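Long-range contact in putative endonuclease/exonuclease/phosphatase family protein (Bacteroides vulgatus ATCC 8482, PDB 3G6S), which probably acts as a hydrolase of the endonuclease/exonuclease/phosphatase family, perhaps cleaving nucleic acids: residues A[147-159]-A[180-192]. Sequence-based numbering, arbitrary orientation.
Sequences RRQSALLIIRKIK and DAYETITTNEFVM
With CG of F190 anti to the backbone N (chi1 -179°), the ring lies against helix 147-159, where I155 puts its CG2 branch anti to N and its longer CG1 arm beside it. I155 CG2 meets F190 CB at 3.5 Å, I158 CG2 comes to F190 CZ at 3.6 Å, and CG and CD of K159 run along the CD2–CE2 bond of F190. I155 CD1 presses on the N188 carboxamide, 3.5 Å from CG. That amide is held in an Asx turn: N188 OD1 accepts from F190 N at 2.8 Å, nearly straight at 171°. Replacing F190 with alanine is likely to open a gap beside I155 and I158 and deprive the K159 methylenes of their apolar partner. The selenomethionine M192 meets I158 tip to tip, CE to CD1 at 3.8 Å. Toward the other end, the small A151 and A181 face the partner helix; A151 CB sits beside I185 CG2 and T184 OG1, a hydroxyl that bonds back to A181 O. R148 NE makes a long salt bridge to D180 OD2 (3.5 Å), while a water links R147 NE to D180 OD1; R147 NH1 bonds D140 O. The axes of helices 147-159 and 180-186 run 20° from parallel outside a six-stranded sheet, consistent with the DNase I-like two-sheet sandwich: I154, I158 and M192 touch strand 167-172, I185 F227 of strand 224-228.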
ATOM      1  N   ARG A 147       1.381 -13.179   9.817  1.00 28.03           N
ATOM      2  CA  ARG A 147       2.222 -12.151   9.226  1.00 32.11           C
ATOM      3  C   ARG A 147       3.455 -12.735   8.555  1.00 33.60           C
ATOM      4  O   ARG A 147       3.802 -12.338   7.437  1.00 34.85           O
ATOM      5  CB  ARG A 147       2.647 -11.117  10.268  1.00 32.76           C
ATOM      6  CG  ARG A 147       1.612 -10.039  10.504  1.00 28.08           C
ATOM      7  CD  ARG A 147       2.232  -8.855  11.203  1.00 31.02           C
ATOM      8  NE  ARG A 147       2.797  -9.192  12.508  1.00 36.38           N
ATOM      9  CZ  ARG A 147       2.076  -9.418  13.603  1.00 37.13           C
ATOM     10  NH1 ARG A 147       0.752  -9.349  13.560  1.00 22.67           N
ATOM     11  NH2 ARG A 147       2.684  -9.697  14.748  1.00 39.58           N
ATOM     12  N   ARG A 148       4.115 -13.674   9.228  1.00 27.34           N
ATOM     13  CA  ARG A 148       5.308 -14.287   8.664  1.00 32.21           C
ATOM     14  C   ARG A 148       4.960 -15.027   7.379  1.00 37.00           C
ATOM     15  O   ARG A 148       5.715 -14.985   6.406  1.00 36.79           O
ATOM     16  CB  ARG A 148       5.945 -15.270   9.647  1.00 43.86           C
ATOM     17  CG  ARG A 148       7.127 -16.017   9.030  1.00 52.99           C
ATOM     18  CD  ARG A 148       7.615 -17.194   9.871  1.00 61.50           C
ATOM     19  NE  ARG A 148       8.513 -16.809  10.958  1.00 69.80           N
ATOM     20  CZ  ARG A 148       9.294 -17.672  11.608  1.00 83.03           C
ATOM     21  NH1 ARG A 148       9.276 -18.956  11.273  1.00 83.20           N
ATOM     22  NH2 ARG A 148      10.092 -17.263  12.591  1.00 83.07           N
ATOM     23  N   GLN A 149       3.813 -15.701   7.377  1.00 32.47           N
ATOM     24  CA  GLN A 149       3.380 -16.449   6.206  1.00 34.62           C
ATOM     25  C   GLN A 149       2.965 -15.537   5.068  1.00 35.21           C
ATOM     26  O   GLN A 149       3.251 -15.819   3.901  1.00 31.46           O
ATOM     27  CB  GLN A 149       2.222 -17.392   6.558  1.00 39.57           C
ATOM     28  CG  GLN A 149       2.626 -18.587   7.406  1.00 44.26           C
ATOM     29  CD  GLN A 149       3.850 -19.303   6.850  1.00 51.64           C
ATOM     30  OE1 GLN A 149       3.915 -19.614   5.658  1.00 51.42           O
ATOM     31  NE2 GLN A 149       4.829 -19.563   7.713  1.00 51.87           N
ATOM     32  N   SER A 150       2.279 -14.450   5.406  1.00 33.90           N
ATOM     33  CA  SER A 150       1.824 -13.487   4.401  1.00 32.97           C
ATOM     34  C   SER A 150       3.009 -12.917   3.621  1.00 36.00           C
ATOM     35  O   SER A 150       2.925 -12.712   2.408  1.00 27.10           O
ATOM     36  CB  SER A 150       1.056 -12.345   5.072  1.00 35.78           C
ATOM     37  OG  SER A 150      -0.193 -12.796   5.555  1.00 37.01           O
ATOM     38  N   ALA A 151       4.109 -12.669   4.332  1.00 24.39           N
ATOM     39  CA  ALA A 151       5.316 -12.130   3.728  1.00 25.08           C
ATOM     40  C   ALA A 151       5.935 -13.130   2.753  1.00 27.29           C
ATOM     41  O   ALA A 151       6.242 -12.792   1.611  1.00 27.60           O
ATOM     42  CB  ALA A 151       6.309 -11.762   4.809  1.00 27.96           C
ATOM     43  N   LEU A 152       6.114 -14.366   3.203  1.00 29.06           N
ATOM     44  CA  LEU A 152       6.688 -15.400   2.353  1.00 30.13           C
ATOM     45  C   LEU A 152       5.783 -15.644   1.146  1.00 30.29           C
ATOM     46  O   LEU A 152       6.262 -15.874   0.039  1.00 38.04           O
ATOM     47  CB  LEU A 152       6.869 -16.696   3.149  1.00 24.13           C
ATOM     48  CG  LEU A 152       7.938 -16.610   4.242  1.00 31.39           C
ATOM     49  CD1 LEU A 152       7.640 -17.575   5.384  1.00 23.56           C
ATOM     50  CD2 LEU A 152       9.284 -16.881   3.629  1.00 23.23           C
ATOM     51  N   LEU A 153       4.475 -15.578   1.363  1.00 28.81           N
ATOM     52  CA  LEU A 153       3.519 -15.798   0.294  1.00 22.36           C
ATOM     53  C   LEU A 153       3.672 -14.738  -0.793  1.00 28.55           C
ATOM     54  O   LEU A 153       3.666 -15.050  -1.984  1.00 28.77           O
ATOM     55  CB  LEU A 153       2.100 -15.777   0.865  1.00 28.65           C
ATOM     56  CG  LEU A 153       0.920 -15.731  -0.112  1.00 31.24           C
ATOM     57  CD1 LEU A 153       0.939 -16.943  -1.027  1.00 32.87           C
ATOM     58  CD2 LEU A 153      -0.370 -15.674   0.683  1.00 36.01           C
ATOM     59  N   ILE A 154       3.819 -13.485  -0.382  1.00 30.91           N
ATOM     60  CA  ILE A 154       3.981 -12.395  -1.333  1.00 31.00           C
ATOM     61  C   ILE A 154       5.247 -12.592  -2.160  1.00 27.93           C
ATOM     62  O   ILE A 154       5.223 -12.443  -3.382  1.00 25.86           O
ATOM     63  CB  ILE A 154       4.020 -11.035  -0.597  1.00 35.75           C
ATOM     64  CG1 ILE A 154       2.634 -10.735  -0.025  1.00 31.91           C
ATOM     65  CG2 ILE A 154       4.470  -9.914  -1.547  1.00 34.63           C
ATOM     66  CD1 ILE A 154       2.593  -9.554   0.925  1.00 35.13           C
ATOM     67  N   ILE A 155       6.345 -12.941  -1.499  1.00 24.09           N
ATOM     68  CA  ILE A 155       7.590 -13.169  -2.217  1.00 26.14           C
ATOM     69  C   ILE A 155       7.403 -14.234  -3.290  1.00 26.37           C
ATOM     70  O   ILE A 155       7.814 -14.043  -4.434  1.00 38.32           O
ATOM     71  CB  ILE A 155       8.740 -13.597  -1.270  1.00 21.04           C
ATOM     72  CG1 ILE A 155       9.109 -12.437  -0.339  1.00 18.00           C
ATOM     73  CG2 ILE A 155       9.957 -14.019  -2.081  1.00 24.43           C
ATOM     74  CD1 ILE A 155      10.339 -12.684   0.515  1.00  8.35           C
ATOM     75  N   ARG A 156       6.764 -15.345  -2.938  1.00 29.25           N
ATOM     76  CA  ARG A 156       6.530 -16.416  -3.912  1.00 36.16           C
ATOM     77  C   ARG A 156       5.661 -15.985  -5.094  1.00 34.98           C
ATOM     78  O   ARG A 156       5.792 -16.525  -6.190  1.00 37.93           O
ATOM     79  CB  ARG A 156       5.885 -17.628  -3.234  1.00 40.32           C
ATOM     80  CG  ARG A 156       6.739 -18.268  -2.159  1.00 44.51           C
ATOM     81  CD  ARG A 156       6.309 -19.706  -1.945  1.00 50.49           C
ATOM     82  NE  ARG A 156       4.911 -19.815  -1.537  1.00 59.90           N
ATOM     83  CZ  ARG A 156       4.472 -19.597  -0.299  1.00 60.64           C
ATOM     84  NH1 ARG A 156       5.329 -19.260   0.659  1.00 48.90           N
ATOM     85  NH2 ARG A 156       3.180 -19.722  -0.019  1.00 57.25           N
ATOM     86  N   LYS A 157       4.774 -15.017  -4.867  1.00 34.89           N
ATOM     87  CA  LYS A 157       3.893 -14.527  -5.922  1.00 36.92           C
ATOM     88  C   LYS A 157       4.628 -13.542  -6.826  1.00 37.30           C
ATOM     89  O   LYS A 157       4.326 -13.440  -8.014  1.00 32.01           O
ATOM     90  CB  LYS A 157       2.668 -13.850  -5.316  1.00 40.11           C
ATOM     91  CG  LYS A 157       1.896 -14.742  -4.344  1.00 57.92           C
ATOM     92  CD  LYS A 157       1.196 -15.913  -5.037  1.00 59.76           C
ATOM     93  CE  LYS A 157       0.033 -15.431  -5.897  1.00 65.94           C
ATOM     94  NZ  LYS A 157      -0.786 -16.551  -6.430  1.00 60.89           N
ATOM     95  N   ILE A 158       5.588 -12.810  -6.264  1.00 31.78           N
ATOM     96  CA  ILE A 158       6.354 -11.865  -7.058  1.00 24.25           C
ATOM     97  C   ILE A 158       7.256 -12.648  -8.000  1.00 30.72           C
ATOM     98  O   ILE A 158       7.407 -12.277  -9.166  1.00 36.56           O
ATOM     99  CB  ILE A 158       7.229 -10.944  -6.187  1.00 22.29           C
ATOM    100  CG1 ILE A 158       6.357  -9.917  -5.464  1.00 20.76           C
ATOM    101  CG2 ILE A 158       8.258 -10.235  -7.055  1.00 11.43           C
ATOM    102  CD1 ILE A 158       7.131  -9.116  -4.381  1.00 23.16           C
ATOM    103  N   LYS A 159       7.849 -13.735  -7.507  1.00 25.04           N
ATOM    104  CA  LYS A 159       8.728 -14.542  -8.347  1.00 32.10           C
ATOM    105  C   LYS A 159       7.924 -15.322  -9.380  1.00 34.05           C
ATOM    106  O   LYS A 159       8.421 -15.623 -10.465  1.00 35.63           O
ATOM    107  CB  LYS A 159       9.552 -15.521  -7.505  1.00 30.70           C
ATOM    108  CG  LYS A 159      10.415 -14.855  -6.452  1.00 43.76           C
ATOM    109  CD  LYS A 159      11.520 -15.771  -5.949  1.00 45.02           C
ATOM    110  CE  LYS A 159      10.994 -17.004  -5.249  1.00 49.51           C
ATOM    111  NZ  LYS A 159      12.134 -17.818  -4.727  1.00 41.54           N
ATOM    112  N   ASP A 180       9.201  -9.322  13.534  1.00 39.30           N
ATOM    113  CA  ASP A 180       9.826 -10.422  12.826  1.00 40.94           C
ATOM    114  C   ASP A 180       9.344 -10.431  11.381  1.00 39.40           C
ATOM    115  O   ASP A 180      10.098 -10.757  10.472  1.00 45.49           O
ATOM    116  CB  ASP A 180       9.503 -11.762  13.500  1.00 48.17           C
ATOM    117  CG  ASP A 180       8.417 -12.531  12.780  1.00 66.95           C
ATOM    118  OD1 ASP A 180       7.220 -12.196  12.953  1.00 73.90           O
ATOM    119  OD2 ASP A 180       8.762 -13.472  12.023  1.00 68.74           O
ATOM    120  N   ALA A 181       8.085 -10.073  11.162  1.00 35.94           N
ATOM    121  CA  ALA A 181       7.560 -10.051   9.803  1.00 34.58           C
ATOM    122  C   ALA A 181       8.420  -9.106   8.969  1.00 32.01           C
ATOM    123  O   ALA A 181       8.719  -9.378   7.810  1.00 36.66           O
ATOM    124  CB  ALA A 181       6.098  -9.594   9.789  1.00 22.86           C
ATOM    125  N   TYR A 182       8.822  -7.989   9.558  1.00 33.54           N
ATOM    126  CA  TYR A 182       9.654  -7.050   8.833  1.00 36.91           C
ATOM    127  C   TYR A 182      10.973  -7.714   8.494  1.00 40.84           C
ATOM    128  O   TYR A 182      11.557  -7.465   7.439  1.00 43.48           O
ATOM    129  CB  TYR A 182       9.913  -5.805   9.672  1.00 22.20           C
ATOM    130  CG  TYR A 182      10.885  -4.841   9.041  1.00 27.35           C
ATOM    131  CD1 TYR A 182      12.270  -5.028   9.165  1.00 26.55           C
ATOM    132  CD2 TYR A 182      10.432  -3.716   8.363  1.00 32.15           C
ATOM    133  CE1 TYR A 182      13.168  -4.110   8.639  1.00 22.53           C
ATOM    134  CE2 TYR A 182      11.324  -2.794   7.832  1.00 29.47           C
ATOM    135  CZ  TYR A 182      12.681  -2.991   7.977  1.00 29.10           C
ATOM    136  OH  TYR A 182      13.542  -2.035   7.494  1.00 35.61           O
ATOM    137  N   GLU A 183      11.441  -8.565   9.397  1.00 37.41           N
ATOM    138  CA  GLU A 183      12.706  -9.247   9.196  1.00 38.34           C
ATOM    139  C   GLU A 183      12.609 -10.375   8.164  1.00 33.02           C
ATOM    140  O   GLU A 183      13.576 -10.646   7.457  1.00 31.23           O
ATOM    141  CB  GLU A 183      13.207  -9.781  10.537  1.00 39.20           C
ATOM    142  CG  GLU A 183      14.670 -10.158  10.546  1.00 51.20           C
ATOM    143  CD  GLU A 183      14.877 -11.607  10.929  1.00 58.73           C
ATOM    144  OE1 GLU A 183      16.044 -12.033  11.072  1.00 68.25           O
ATOM    145  OE2 GLU A 183      13.865 -12.324  11.088  1.00 61.31           O
ATOM    146  N   THR A 184      11.448 -11.020   8.059  1.00 31.74           N
ATOM    147  CA  THR A 184      11.299 -12.107   7.094  1.00 34.39           C
ATOM    148  C   THR A 184      11.326 -11.612   5.640  1.00 36.36           C
ATOM    149  O   THR A 184      11.810 -12.318   4.760  1.00 37.11           O
ATOM    150  CB  THR A 184       9.998 -12.934   7.311  1.00 27.70           C
ATOM    151  OG1 THR A 184       8.900 -12.298   6.648  1.00 50.06           O
ATOM    152  CG2 THR A 184       9.685 -13.066   8.792  1.00 20.83           C
ATOM    153  N   ILE A 185      10.808 -10.414   5.374  1.00 34.98           N
ATOM    154  CA  ILE A 185      10.839  -9.906   4.001  1.00 38.40           C
ATOM    155  C   ILE A 185      12.093  -9.097   3.729  1.00 40.75           C
ATOM    156  O   ILE A 185      12.417  -8.806   2.580  1.00 48.82           O
ATOM    157  CB  ILE A 185       9.626  -9.022   3.664  1.00 35.43           C
ATOM    158  CG1 ILE A 185       9.232  -8.184   4.866  1.00 39.37           C
ATOM    159  CG2 ILE A 185       8.486  -9.878   3.174  1.00 45.75           C
ATOM    160  CD1 ILE A 185       7.922  -7.454   4.676  1.00 41.53           C
ATOM    161  N   THR A 186      12.796  -8.741   4.795  1.00 36.13           N
ATOM    162  CA  THR A 186      14.017  -7.962   4.700  1.00 33.87           C
ATOM    163  C   THR A 186      15.247  -8.870   4.644  1.00 38.22           C
ATOM    164  O   THR A 186      16.251  -8.518   4.026  1.00 37.44           O
ATOM    165  CB  THR A 186      14.124  -7.006   5.914  1.00 38.39           C
ATOM    166  OG1 THR A 186      13.156  -5.963   5.773  1.00 52.09           O
ATOM    167  CG2 THR A 186      15.506  -6.383   6.023  1.00 58.25           C
ATOM    168  N   THR A 187      15.167 -10.044   5.267  1.00 30.99           N
ATOM    169  CA  THR A 187      16.308 -10.954   5.294  1.00 38.34           C
ATOM    170  C   THR A 187      16.056 -12.287   4.602  1.00 39.73           C
ATOM    171  O   THR A 187      16.557 -13.336   5.024  1.00 44.86           O
ATOM    172  CB  THR A 187      16.751 -11.223   6.748  1.00 39.01           C
ATOM    173  OG1 THR A 187      15.779 -12.045   7.413  1.00 26.16           O
ATOM    174  CG2 THR A 187      16.906  -9.902   7.490  1.00 21.25           C
ATOM    175  N   ASN A 188      15.288 -12.237   3.526  1.00 31.96           N
ATOM    176  CA  ASN A 188      14.964 -13.427   2.759  1.00 36.52           C
ATOM    177  C   ASN A 188      15.900 -13.557   1.559  1.00 43.04           C
ATOM    178  O   ASN A 188      16.441 -12.565   1.068  1.00 43.56           O
ATOM    179  CB  ASN A 188      13.513 -13.345   2.293  1.00 34.60           C
ATOM    180  CG  ASN A 188      13.057 -14.588   1.568  1.00 37.41           C
ATOM    181  OD1 ASN A 188      13.306 -14.757   0.375  1.00 35.02           O
ATOM    182  ND2 ASN A 188      12.385 -15.476   2.291  1.00 38.13           N
ATOM    183  N   GLU A 189      16.096 -14.791   1.107  1.00 42.85           N
ATOM    184  CA  GLU A 189      16.952 -15.083  -0.039  1.00 39.47           C
ATOM    185  C   GLU A 189      16.566 -14.181  -1.221  1.00 37.09           C
ATOM    186  O   GLU A 189      17.412 -13.802  -2.025  1.00 28.73           O
ATOM    187  CB  GLU A 189      16.803 -16.559  -0.390  1.00 48.40           C
ATOM    188  CG  GLU A 189      17.714 -17.069  -1.473  1.00 58.69           C
ATOM    189  CD  GLU A 189      17.714 -18.584  -1.522  1.00 74.30           C
ATOM    190  OE1 GLU A 189      16.616 -19.185  -1.628  1.00 76.90           O
ATOM    191  OE2 GLU A 189      18.812 -19.179  -1.452  1.00 81.65           O
ATOM    192  N   PHE A 190      15.280 -13.851  -1.319  1.00 38.43           N
ATOM    193  CA  PHE A 190      14.778 -12.948  -2.353  1.00 31.98           C
ATOM    194  C   PHE A 190      14.836 -11.588  -1.655  1.00 35.36           C
ATOM    195  O   PHE A 190      14.013 -11.287  -0.784  1.00 31.19           O
ATOM    196  CB  PHE A 190      13.340 -13.325  -2.731  1.00 31.72           C
ATOM    197  CG  PHE A 190      12.735 -12.458  -3.804  1.00 31.03           C
ATOM    198  CD1 PHE A 190      12.116 -11.256  -3.482  1.00 32.83           C
ATOM    199  CD2 PHE A 190      12.783 -12.845  -5.142  1.00 31.53           C
ATOM    200  CE1 PHE A 190      11.552 -10.447  -4.479  1.00 35.32           C
ATOM    201  CE2 PHE A 190      12.224 -12.044  -6.155  1.00 21.88           C
ATOM    202  CZ  PHE A 190      11.609 -10.848  -5.825  1.00 32.66           C
ATOM    203  N   VAL A 191      15.846 -10.798  -2.020  1.00 32.23           N
ATOM    204  CA  VAL A 191      16.090  -9.484  -1.431  1.00 26.89           C
ATOM    205  C   VAL A 191      15.002  -8.451  -1.680  1.00 37.43           C
ATOM    206  O   VAL A 191      14.505  -8.291  -2.797  1.00 34.75           O
ATOM    207  CB  VAL A 191      17.439  -8.886  -1.919  1.00 32.02           C
ATOM    208  CG1 VAL A 191      17.676  -7.524  -1.269  1.00 29.27           C
ATOM    209  CG2 VAL A 191      18.586  -9.830  -1.579  1.00 24.34           C
HETATM  210  N   MSE A 192      14.649  -7.750  -0.607  1.00 39.41           N
HETATM  211  CA  MSE A 192      13.637  -6.700  -0.619  1.00 34.68           C
HETATM  212  C   MSE A 192      14.172  -5.595   0.268  1.00 29.43           C
HETATM  213  O   MSE A 192      14.401  -5.801   1.458  1.00 35.38           O
HETATM  214  CB  MSE A 192      12.326  -7.233  -0.051  1.00 41.38           C
HETATM  215  CG  MSE A 192      11.684  -8.288  -0.918  1.00 55.85           C
HETATM  216 SE   MSE A 192      10.225  -7.568  -1.956  1.00 83.67          SE
HETATM  217  CE  MSE A 192       8.802  -8.498  -1.050  1.00 58.27           C
TER
HETATM  218  O   HOH W   1       5.625  -9.762  13.375  1.00 22.27           O